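Local coordinates for protein Phenylalanine/tyrosine ammonia-lyase (Rhodosporidium toruloides, PDB 1Y2M) that catalyses the non-oxidative deamination of L-phenylalanine and L-tyrosine to trans-cinnamic and p-coumaric acid, the committing step of phenylpropanoid metabolism, at residues B[546-549]-B[550-553]; B[553-556]-B[557-560]; B[595-598]-B[599-603]; B[632-635]-B[636-640]. All coordinates share one frame; numbering follows the deposited sequence.

All four contacts illustrate the i to i+3 and i to i+4 pairings that run along one helix, so none closes a long loop, and none nests within or crosses another. From the N terminus, contact 1 lies late in helix 506-560 and contact 2 takes up its last turns, the two sharing Val553. Contact 3 follows near the start of helix 593-611, and contact 4 lies on helix 619-646, the next helix in the chain. The three helices meet side by side: Phe548 of contact 1 packs on Phe601 and Trp597 of contact 3 and on Ala633 and Leu636 of contact 4, while Leu555 of contact 2 touches Ser632. Together they tie one helical region far from the chain's centre.

Contact 1 of 4, residues B[546-549]-B[550-553]; sequences KQFG and PAIV
The ring of Phe548 carries Ile552 over one face, with CG1 4.1 Å from the ring centroid and 29° off the normal, a CH-pi contact between residues one helical turn apart (i to i+4). CG1 comes nearest the ring at CE2, where Ile552 CG1 and Phe548 CE2 are 3.6 Å apart, and the two side chains cross at about a right angle. Ala551 meets the same ring from an oblique direction, its CB 3.7 Å from Phe548 CD1. Phe548 CG stands anti to the backbone N (chi1 -157°), which swings the ring along the helix toward residues 551 and 552, although the side chain starts out pointing away from them. Beyond the two segments, Trp597 meets this ring edge-to-face and Phe544 packs against it at a shallow angle.

The backbone itself is an uneven ladder. Pro550 has no N-H to give, and its CD sits 3.2 Å from Lys546 O in the place a hydrogen bond would take. Two of the next three rungs are long: Ala551 N to Gln547 O and Val553 N to Gly549 O are weak bonds of 3.4 Å each. Between them, Ile552 N reaches Phe548 O at a normal 2.9 Å. Out on the exposed side, Lys546 NZ forms a salt bridge with Glu543.

A rung lost at a proline, with the helix kinked there, is the proline kink, here set within the very long helix 506-560, while the aromatic side of the turn faces the neighbouring helices, as expected in the mainly helical architecture of the PAL/histidase family.

Contact 2 of 4, residues B[553-556]-B[557-560]; sequences VSLI and DQHF
Asp557 N donates to Val553 O at 2.9 Å, the first of four successive i to i+4 bonds that close the last turns of helix 506-560. Gln558, His559 and Phe560 repeat the pattern on Ser554, Leu555 and Ile556, and the Phe560 N to Ile556 O bond is again 2.9 Å long. Here the ladder is regular, with no rung lost. The carboxylate of Asp557 finds its main partner outside, where OD1 forms a salt bridge with Arg570 of helix 570-587. Within the turn that side chain lies alongside Val553, both pointing the same way, and OD2 comes 3.9 Å from Val553 CG1.

Leu555 O is met twice by His559. Besides the backbone bond, the imidazole turns its edge to the same oxygen, CD2 standing 3.1 Å from Leu555 O in the plane of the ring. The torsion responsible is chi1 of -73°, which sets His559 CG beside its own backbone N and lays the ring back along the helix. Leu555 runs parallel to it and to Gln558, so that CD2 of Leu555 sits 3.7 Å from Gln558 OE1. Farther round, Ile556 CG2 and Phe560 CD2 make a loose apolar contact at 4.3 Å, and one face of the Phe560 ring bears on CB of His559. Trp625 of helix 619-646 takes the imidazole edge-to-face and also meets the Phe560 ring.

A carboxylate so near a helix C terminus would be expected to meet the negative end of the helix dipole, and the salt bridge to Arg570 would probably offset that cost.

Contact 3 of 4, residues B[595-598]-B[599-603]; sequences PRWH and DAFSF
From Pro595 to Ser602 the chain is regular helix, Asp599, Ala600, Phe601 and Ser602 each donating its N-H four residues back, with Phe601 N to Trp597 O the straightest at 172° and 3.1 Å. On the buried side Trp597 and Phe601 pack against each other one turn apart. Their side chains cross obliquely, CE3 of the indole lying 3.7 Å from Phe601 CE2, and Ala600 CB touches that same CE3 more loosely at 4.2 Å. Trp597 starts out away from the second segment, but chi1 of -78° places its CG beside the backbone N, and its benzo ring ends up over the following turn. Phe601 in turn directs a ring edge, in plane, to the carbonyl of Trp597, with CD2 3.6 Å from Trp597 O.

Helix 593-611 thus presents an aromatic ridge to its neighbours in this helical bundle: Phe544 and Phe548 of helix 506-560 meet the indole, and Trp625 of helix 619-646 meets the Phe601 ring edge-to-face.

Polar groups occupy another side. Asp599 has its CG beside its own carbonyl carbon (chi1 169°), and a water bridges the gap back to the previous turn, donating to Asp599 OD2 and to Arg596 O, at 2.8 Å from each, and giving that carbonyl oxygen a second partner beside Ala600 N. OD2 also receives Arg584 in a salt bridge, while the guanidinium of Arg596 binds Leu585 O and Thr588 OG1. Past Ser602, the ring of Phe603 stacks on Phe603 of the second subunit, whose ring also packs against Asp599.

Contact 4 of 4, residues B[632-635]-B[636-640]; sequences SAIS and LTRQV
Ile634 and Arg638 lie side by side and point the same way, with the CG2 methyl of the isoleucine set over one face of the guanidinium, 3.3 Å above its plane and offset toward the rim. The nearest approach is from Ile634 CG2 to Arg638 NH1, at 3.4 Å. The arginine chain is extended from CG to NE, and the last torsion, chi4 at 124°, turns the guanidinium so that a face meets the methyl of the preceding turn.

Thr637 is oriented quite differently, its hydroxyl folded against the backbone. With chi1 at -63°, OG1 stands beside its own N and donates to Ala633 O over 2.8 Å. Thr637 N donates to that oxygen too, at 2.9 Å, and the two donors arrive from opposite faces of the carbonyl plane, gripping Ala633 O from both sides. Ser635 OG makes a similar backward bond to Glu631 O, just before the first segment.

Leu636 turns its end away from residues 632-635 to meet Phe548 and Gln547 of helix 506-560, while Trp597 of helix 593-611 lies against Ala633, Ile634 and Thr637. Helix 619-646 is therefore wedged against both neighbours, and its Arg638 and Ser635 side remains exposed.

Contact 1 of 4, residues B[546-549]-B[550-553]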
loop_
_atom_site.group_PDB
_atom_site.type_symbol
_atom_site.label_atom_id
_atom_site.label_comp_id
_atom_site.label_asym_id
_atom_site.label_seq_id
_atom_site.Cartn_x
_atom_site.Cartn_y
_atom_site.Cartn_z
ATOM N N LYS B 546 -13.627 -0.348 -50.454
ATOM C CA LYS B 546 -14.322 -1.123 -51.504
ATOM C C LYS B 546 -14.451 -0.316 -52.754
ATOM O O LYS B 546 -14.354 -0.841 -53.871
ATOM C CB LYS B 546 -15.752 -1.485 -51.100
ATOM C CG LYS B 546 -15.918 -2.616 -50.155
ATOM C CD LYS B 546 -17.414 -2.752 -49.844
ATOM C CE LYS B 546 -17.695 -3.976 -48.973
ATOM N NZ LYS B 546 -19.083 -3.920 -48.381
ATOM N N GLN B 547 -14.761 0.962 -52.575
ATOM C CA GLN B 547 -14.966 1.835 -53.725
ATOM C C GLN B 547 -13.693 2.482 -54.221
ATOM O O GLN B 547 -13.528 2.724 -55.405
ATOM C CB GLN B 547 -15.934 2.927 -53.353
ATOM C CG GLN B 547 -17.356 2.428 -53.366
ATOM C CD GLN B 547 -18.290 3.568 -53.522
ATOM O OE1 GLN B 547 -18.409 4.187 -54.615
ATOM N NE2 GLN B 547 -18.947 3.888 -52.444
ATOM N N PHE B 548 -12.780 2.767 -53.311
ATOM C CA PHE B 548 -11.607 3.494 -53.721
ATOM C C PHE B 548 -10.541 2.669 -54.436
ATOM O O PHE B 548 -9.873 3.182 -55.356
ATOM C CB PHE B 548 -10.995 4.289 -52.581
ATOM C CG PHE B 548 -10.170 5.445 -53.082
ATOM C CD1 PHE B 548 -10.735 6.395 -53.943
ATOM C CD2 PHE B 548 -8.868 5.540 -52.755
ATOM C CE1 PHE B 548 -9.985 7.435 -54.444
ATOM C CE2 PHE B 548 -8.098 6.569 -53.244
ATOM C CZ PHE B 548 -8.648 7.529 -54.090
ATOM N N GLY B 549 -10.390 1.398 -54.050
ATOM C CA GLY B 549 -9.514 0.479 -54.807
ATOM C C GLY B 549 -9.706 0.525 -56.318
ATOM O O GLY B 549 -8.752 0.751 -57.080
ATOM N N PRO B 550 -10.930 0.277 -56.795
ATOM C CA PRO B 550 -11.249 0.424 -58.198
ATOM C C PRO B 550 -11.037 1.818 -58.792
ATOM O O PRO B 550 -10.630 1.959 -59.958
ATOM C CB PRO B 550 -12.737 0.040 -58.249
ATOM C CG PRO B 550 -12.881 -0.906 -57.133
ATOM C CD PRO B 550 -12.047 -0.336 -56.043
ATOM N N ALA B 551 -11.352 2.839 -57.996
ATOM C CA ALA B 551 -11.198 4.240 -58.413
ATOM C C ALA B 551 -9.727 4.574 -58.742
ATOM O O ALA B 551 -9.431 5.277 -59.716
ATOM C CB ALA B 551 -11.743 5.183 -57.325
ATOM N N ILE B 552 -8.825 4.046 -57.935
ATOM C CA ILE B 552 -7.370 4.214 -58.143
ATOM C C ILE B 552 -6.965 3.645 -59.489
ATOM O O ILE B 552 -6.335 4.317 -60.319
ATOM C CB ILE B 552 -6.593 3.518 -57.033
ATOM C CG1 ILE B 552 -6.703 4.323 -55.749
ATOM C CG2 ILE B 552 -5.067 3.344 -57.394
ATOM C CD1 ILE B 552 -6.355 3.534 -54.510
ATOM N N VAL B 553 -7.349 2.397 -59.700
ATOM C CA VAL B 553 -7.037 1.725 -60.955
ATOM C C VAL B 553 -7.568 2.547 -62.126
ATOM O O VAL B 553 -6.886 2.761 -63.138
ATOM C CB VAL B 553 -7.609 0.298 -60.955
ATOM C CG1 VAL B 553 -7.398 -0.354 -62.314
ATOM C CG2 VAL B 553 -6.973 -0.529 -59.839
#

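Contact 2 of 4, residues B[553-556]-B[557-560]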
loop_
_atom_site.group_PDB
_atom_site.type_symbol
_atom_site.label_atom_id
_atom_site.label_comp_id
_atom_site.label_asym_id
_atom_site.label_seq_id
_atom_site.Cartn_x
_atom_site.Cartn_y
_atom_site.Cartn_z
ATOM N N VAL B 553 -7.349 2.397 -59.700
ATOM C CA VAL B 553 -7.037 1.725 -60.955
ATOM C C VAL B 553 -7.568 2.547 -62.126
ATOM O O VAL B 553 -6.886 2.761 -63.138
ATOM C CB VAL B 553 -7.609 0.298 -60.955
ATOM C CG1 VAL B 553 -7.398 -0.354 -62.314
ATOM C CG2 VAL B 553 -6.973 -0.529 -59.839
ATOM N N SER B 554 -8.816 2.979 -62.013
ATOM C CA SER B 554 -9.479 3.700 -63.076
ATOM C C SER B 554 -8.801 5.014 -63.419
ATOM O O SER B 554 -8.616 5.351 -64.594
ATOM C CB SER B 554 -10.923 3.962 -62.682
ATOM O OG SER B 554 -11.533 4.849 -63.608
ATOM N N LEU B 555 -8.425 5.765 -62.374
ATOM C CA LEU B 555 -7.752 7.055 -62.578
ATOM C C LEU B 555 -6.373 6.854 -63.180
ATOM O O LEU B 555 -5.948 7.620 -64.036
ATOM C CB LEU B 555 -7.654 7.838 -61.267
ATOM C CG LEU B 555 -8.940 8.578 -60.882
ATOM C CD1 LEU B 555 -8.941 8.941 -59.403
ATOM C CD2 LEU B 555 -9.171 9.807 -61.760
ATOM N N ILE B 556 -5.664 5.830 -62.711
ATOM C CA ILE B 556 -4.372 5.457 -63.298
ATOM C C ILE B 556 -4.542 5.121 -64.785
ATOM O O ILE B 556 -3.736 5.512 -65.637
ATOM C CB ILE B 556 -3.740 4.277 -62.527
ATOM C CG1 ILE B 556 -3.053 4.770 -61.250
ATOM C CG2 ILE B 556 -2.757 3.504 -63.378
ATOM C CD1 ILE B 556 -2.472 3.643 -60.406
ATOM N N ASP B 557 -5.592 4.382 -65.117
ATOM C CA ASP B 557 -5.814 4.052 -66.533
ATOM C C ASP B 557 -6.126 5.275 -67.361
ATOM O O ASP B 557 -5.592 5.460 -68.473
ATOM C CB ASP B 557 -6.954 3.049 -66.688
ATOM C CG ASP B 557 -6.548 1.663 -66.313
ATOM O OD1 ASP B 557 -5.325 1.385 -66.289
ATOM O OD2 ASP B 557 -7.453 0.840 -66.071
ATOM N N GLN B 558 -7.006 6.109 -66.834
ATOM C CA GLN B 558 -7.416 7.299 -67.519
ATOM C C GLN B 558 -6.237 8.234 -67.768
ATOM O O GLN B 558 -6.097 8.770 -68.881
ATOM C CB GLN B 558 -8.489 8.010 -66.727
ATOM C CG GLN B 558 -8.987 9.300 -67.354
ATOM C CD GLN B 558 -10.011 10.034 -66.481
ATOM O OE1 GLN B 558 -10.160 9.747 -65.283
ATOM N NE2 GLN B 558 -10.714 10.998 -67.085
ATOM N N HIS B 559 -5.385 8.413 -66.763
ATOM C CA HIS B 559 -4.314 9.414 -66.862
ATOM C C HIS B 559 -3.078 8.895 -67.558
ATOM O O HIS B 559 -2.448 9.618 -68.316
ATOM C CB HIS B 559 -3.993 10.004 -65.467
ATOM C CG HIS B 559 -5.058 10.926 -64.979
ATOM N ND1 HIS B 559 -5.005 12.287 -65.168
ATOM C CD2 HIS B 559 -6.266 10.674 -64.426
ATOM C CE1 HIS B 559 -6.100 12.842 -64.680
ATOM N NE2 HIS B 559 -6.886 11.884 -64.229
ATOM N N PHE B 560 -2.724 7.643 -67.282
ATOM C CA PHE B 560 -1.447 7.097 -67.674
ATOM C C PHE B 560 -1.529 5.931 -68.634
ATOM O O PHE B 560 -0.504 5.504 -69.148
ATOM C CB PHE B 560 -0.704 6.608 -66.441
ATOM C CG PHE B 560 -0.563 7.642 -65.337
ATOM C CD1 PHE B 560 -0.338 8.997 -65.620
ATOM C CD2 PHE B 560 -0.652 7.248 -64.015
ATOM C CE1 PHE B 560 -0.187 9.922 -64.576
ATOM C CE2 PHE B 560 -0.504 8.162 -63.007
ATOM C CZ PHE B 560 -0.254 9.482 -63.289
#

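Contact 3 of 4, residues B[595-598]-B[599-603]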
loop_
_atom_site.group_PDB
_atom_site.type_symbol
_atom_site.label_atom_id
_atom_site.label_comp_id
_atom_site.label_asym_id
_atom_site.label_seq_id
_atom_site.Cartn_x
_atom_site.Cartn_y
_atom_site.Cartn_z
ATOM N N PRO B 595 -6.326 18.311 -46.701
ATOM C CA PRO B 595 -4.855 18.142 -46.798
ATOM C C PRO B 595 -4.370 16.689 -46.704
ATOM O O PRO B 595 -3.311 16.395 -47.262
ATOM C CB PRO B 595 -4.309 18.987 -45.631
ATOM C CG PRO B 595 -5.440 19.051 -44.642
ATOM C CD PRO B 595 -6.695 19.146 -45.551
ATOM N N ARG B 596 -5.087 15.823 -46.008
ATOM C CA ARG B 596 -4.731 14.421 -45.919
ATOM C C ARG B 596 -4.608 13.803 -47.291
ATOM O O ARG B 596 -3.657 13.104 -47.592
ATOM C CB ARG B 596 -5.776 13.652 -45.130
ATOM C CG ARG B 596 -5.277 12.252 -44.802
ATOM C CD ARG B 596 -6.221 11.486 -43.923
ATOM N NE ARG B 596 -5.615 10.244 -43.441
ATOM C CZ ARG B 596 -6.289 9.354 -42.736
ATOM N NH1 ARG B 596 -7.555 9.596 -42.428
ATOM N NH2 ARG B 596 -5.709 8.258 -42.325
ATOM N N TRP B 597 -5.623 14.016 -48.117
ATOM C CA TRP B 597 -5.635 13.364 -49.439
ATOM C C TRP B 597 -4.636 13.981 -50.411
ATOM O O TRP B 597 -4.062 13.282 -51.226
ATOM C CB TRP B 597 -7.057 13.309 -50.000
ATOM C CG TRP B 597 -7.792 12.183 -49.297
ATOM C CD1 TRP B 597 -8.773 12.283 -48.365
ATOM C CD2 TRP B 597 -7.497 10.801 -49.438
ATOM N NE1 TRP B 597 -9.138 11.040 -47.936
ATOM C CE2 TRP B 597 -8.377 10.104 -48.585
ATOM C CE3 TRP B 597 -6.569 10.074 -50.203
ATOM C CZ2 TRP B 597 -8.353 8.710 -48.477
ATOM C CZ3 TRP B 597 -6.566 8.685 -50.113
ATOM C CH2 TRP B 597 -7.463 8.022 -49.250
ATOM N N HIS B 598 -4.423 15.288 -50.336
ATOM C CA HIS B 598 -3.394 15.904 -51.135
ATOM C C HIS B 598 -2.013 15.429 -50.706
ATOM O O HIS B 598 -1.172 15.192 -51.551
ATOM C CB HIS B 598 -3.546 17.423 -51.141
ATOM C CG HIS B 598 -4.692 17.869 -51.984
ATOM N ND1 HIS B 598 -4.630 17.919 -53.362
ATOM C CD2 HIS B 598 -5.955 18.220 -51.652
ATOM C CE1 HIS B 598 -5.801 18.283 -53.844
ATOM N NE2 HIS B 598 -6.619 18.486 -52.830
ATOM N N ASP B 599 -1.809 15.264 -49.411
ATOM C CA ASP B 599 -0.553 14.688 -48.924
ATOM C C ASP B 599 -0.304 13.250 -49.443
ATOM O O ASP B 599 0.770 12.907 -49.985
ATOM C CB ASP B 599 -0.548 14.749 -47.386
ATOM C CG ASP B 599 0.588 13.939 -46.784
ATOM O OD1 ASP B 599 1.655 14.550 -46.486
ATOM O OD2 ASP B 599 0.452 12.701 -46.701
ATOM N N ALA B 600 -1.320 12.423 -49.331
ATOM C CA ALA B 600 -1.186 11.015 -49.763
ATOM C C ALA B 600 -0.831 10.877 -51.237
ATOM O O ALA B 600 0.077 10.120 -51.630
ATOM C CB ALA B 600 -2.457 10.266 -49.482
ATOM N N PHE B 601 -1.557 11.586 -52.079
ATOM C CA PHE B 601 -1.276 11.545 -53.505
ATOM C C PHE B 601 -0.021 12.281 -53.923
ATOM O O PHE B 601 0.532 11.961 -54.986
ATOM C CB PHE B 601 -2.519 11.910 -54.337
ATOM C CG PHE B 601 -3.481 10.772 -54.422
ATOM C CD1 PHE B 601 -3.212 9.740 -55.318
ATOM C CD2 PHE B 601 -4.588 10.659 -53.573
ATOM C CE1 PHE B 601 -4.018 8.639 -55.414
ATOM C CE2 PHE B 601 -5.410 9.559 -53.671
ATOM C CZ PHE B 601 -5.124 8.528 -54.603
ATOM N N SER B 602 0.434 13.239 -53.127
ATOM C CA SER B 602 1.730 13.859 -53.360
ATOM C C SER B 602 2.818 12.795 -53.224
ATOM O O SER B 602 3.668 12.647 -54.094
ATOM C CB SER B 602 1.994 15.002 -52.400
ATOM O OG SER B 602 3.267 15.566 -52.677
ATOM N N PHE B 603 2.731 12.042 -52.131
ATOM C CA PHE B 603 3.651 10.934 -51.914
ATOM C C PHE B 603 3.517 9.935 -53.065
ATOM O O PHE B 603 4.526 9.535 -53.684
ATOM C CB PHE B 603 3.366 10.289 -50.566
ATOM C CG PHE B 603 4.542 9.570 -49.943
ATOM C CD1 PHE B 603 5.658 9.192 -50.664
ATOM C CD2 PHE B 603 4.505 9.261 -48.611
ATOM C CE1 PHE B 603 6.745 8.517 -50.023
ATOM C CE2 PHE B 603 5.554 8.586 -48.005
ATOM C CZ PHE B 603 6.653 8.214 -48.711
HETATM O O HOH W 1 -1.959 11.418 -46.213
#

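Contact 4 of 4, residues B[632-635]-B[636-640]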
loop_
_atom_site.group_PDB
_atom_site.type_symbol
_atom_site.label_atom_id
_atom_site.label_comp_id
_atom_site.label_asym_id
_atom_site.label_seq_id
_atom_site.Cartn_x
_atom_site.Cartn_y
_atom_site.Cartn_z
ATOM N N SER B 632 -11.120 13.004 -55.865
ATOM C CA SER B 632 -11.943 11.808 -55.896
ATOM C C SER B 632 -12.030 11.176 -54.508
ATOM O O SER B 632 -13.105 10.770 -54.042
ATOM C CB SER B 632 -11.390 10.822 -56.934
ATOM O OG SER B 632 -12.069 9.574 -56.883
ATOM N N ALA B 633 -10.894 11.044 -53.820
ATOM C CA ALA B 633 -10.884 10.474 -52.474
ATOM C C ALA B 633 -11.652 11.329 -51.451
ATOM O O ALA B 633 -12.360 10.801 -50.576
ATOM C CB ALA B 633 -9.486 10.224 -52.012
ATOM N N ILE B 634 -11.517 12.644 -51.584
ATOM C CA ILE B 634 -12.211 13.562 -50.710
ATOM C C ILE B 634 -13.746 13.412 -50.905
ATOM O O ILE B 634 -14.505 13.242 -49.932
ATOM C CB ILE B 634 -11.751 15.002 -50.981
ATOM C CG1 ILE B 634 -10.261 15.147 -50.533
ATOM C CG2 ILE B 634 -12.654 16.012 -50.234
ATOM C CD1 ILE B 634 -9.518 16.328 -51.064
ATOM N N SER B 635 -14.196 13.435 -52.153
ATOM C CA SER B 635 -15.623 13.232 -52.437
ATOM C C SER B 635 -16.104 11.900 -51.994
ATOM O O SER B 635 -17.177 11.799 -51.414
ATOM C CB SER B 635 -15.938 13.369 -53.928
ATOM O OG SER B 635 -15.404 14.589 -54.381
ATOM N N LEU B 636 -15.361 10.849 -52.292
ATOM C CA LEU B 636 -15.812 9.526 -51.894
ATOM C C LEU B 636 -15.939 9.396 -50.355
ATOM O O LEU B 636 -16.885 8.817 -49.833
ATOM C CB LEU B 636 -14.868 8.473 -52.438
ATOM C CG LEU B 636 -15.166 6.993 -52.162
ATOM C CD1 LEU B 636 -16.594 6.607 -52.588
ATOM C CD2 LEU B 636 -14.172 6.130 -52.920
ATOM N N THR B 637 -14.968 9.946 -49.628
ATOM C CA THR B 637 -15.022 9.927 -48.178
ATOM C C THR B 637 -16.306 10.597 -47.691
ATOM O O THR B 637 -17.010 10.059 -46.839
ATOM C CB THR B 637 -13.800 10.657 -47.582
ATOM O OG1 THR B 637 -12.619 9.962 -47.945
ATOM C CG2 THR B 637 -13.891 10.702 -46.077
ATOM N N ARG B 638 -16.610 11.761 -48.243
ATOM C CA ARG B 638 -17.791 12.491 -47.795
ATOM C C ARG B 638 -19.046 11.654 -48.073
ATOM O O ARG B 638 -19.964 11.587 -47.239
ATOM C CB ARG B 638 -17.858 13.859 -48.465
ATOM C CG ARG B 638 -16.775 14.783 -47.975
ATOM C CD ARG B 638 -17.004 16.220 -48.382
ATOM N NE ARG B 638 -15.929 17.125 -47.945
ATOM C CZ ARG B 638 -15.222 17.910 -48.747
ATOM N NH1 ARG B 638 -15.464 17.954 -50.055
ATOM N NH2 ARG B 638 -14.289 18.693 -48.218
ATOM N N GLN B 639 -19.074 10.981 -49.227
ATOM C CA GLN B 639 -20.272 10.209 -49.601
ATOM C C GLN B 639 -20.457 8.974 -48.735
ATOM O O GLN B 639 -21.568 8.694 -48.261
ATOM C CB GLN B 639 -20.377 9.926 -51.101
ATOM C CG GLN B 639 -19.498 8.925 -51.754
ATOM C CD GLN B 639 -19.743 8.879 -53.325
ATOM O OE1 GLN B 639 -19.916 9.922 -53.976
ATOM N NE2 GLN B 639 -19.750 7.679 -53.894
ATOM N N VAL B 640 -19.359 8.307 -48.422
ATOM C CA VAL B 640 -19.415 7.136 -47.549
ATOM C C VAL B 640 -19.839 7.523 -46.118
ATOM O O VAL B 640 -20.655 6.839 -45.486
ATOM C CB VAL B 640 -18.070 6.395 -47.529
ATOM C CG1 VAL B 640 -18.066 5.286 -46.529
ATOM C CG2 VAL B 640 -17.773 5.850 -48.938
#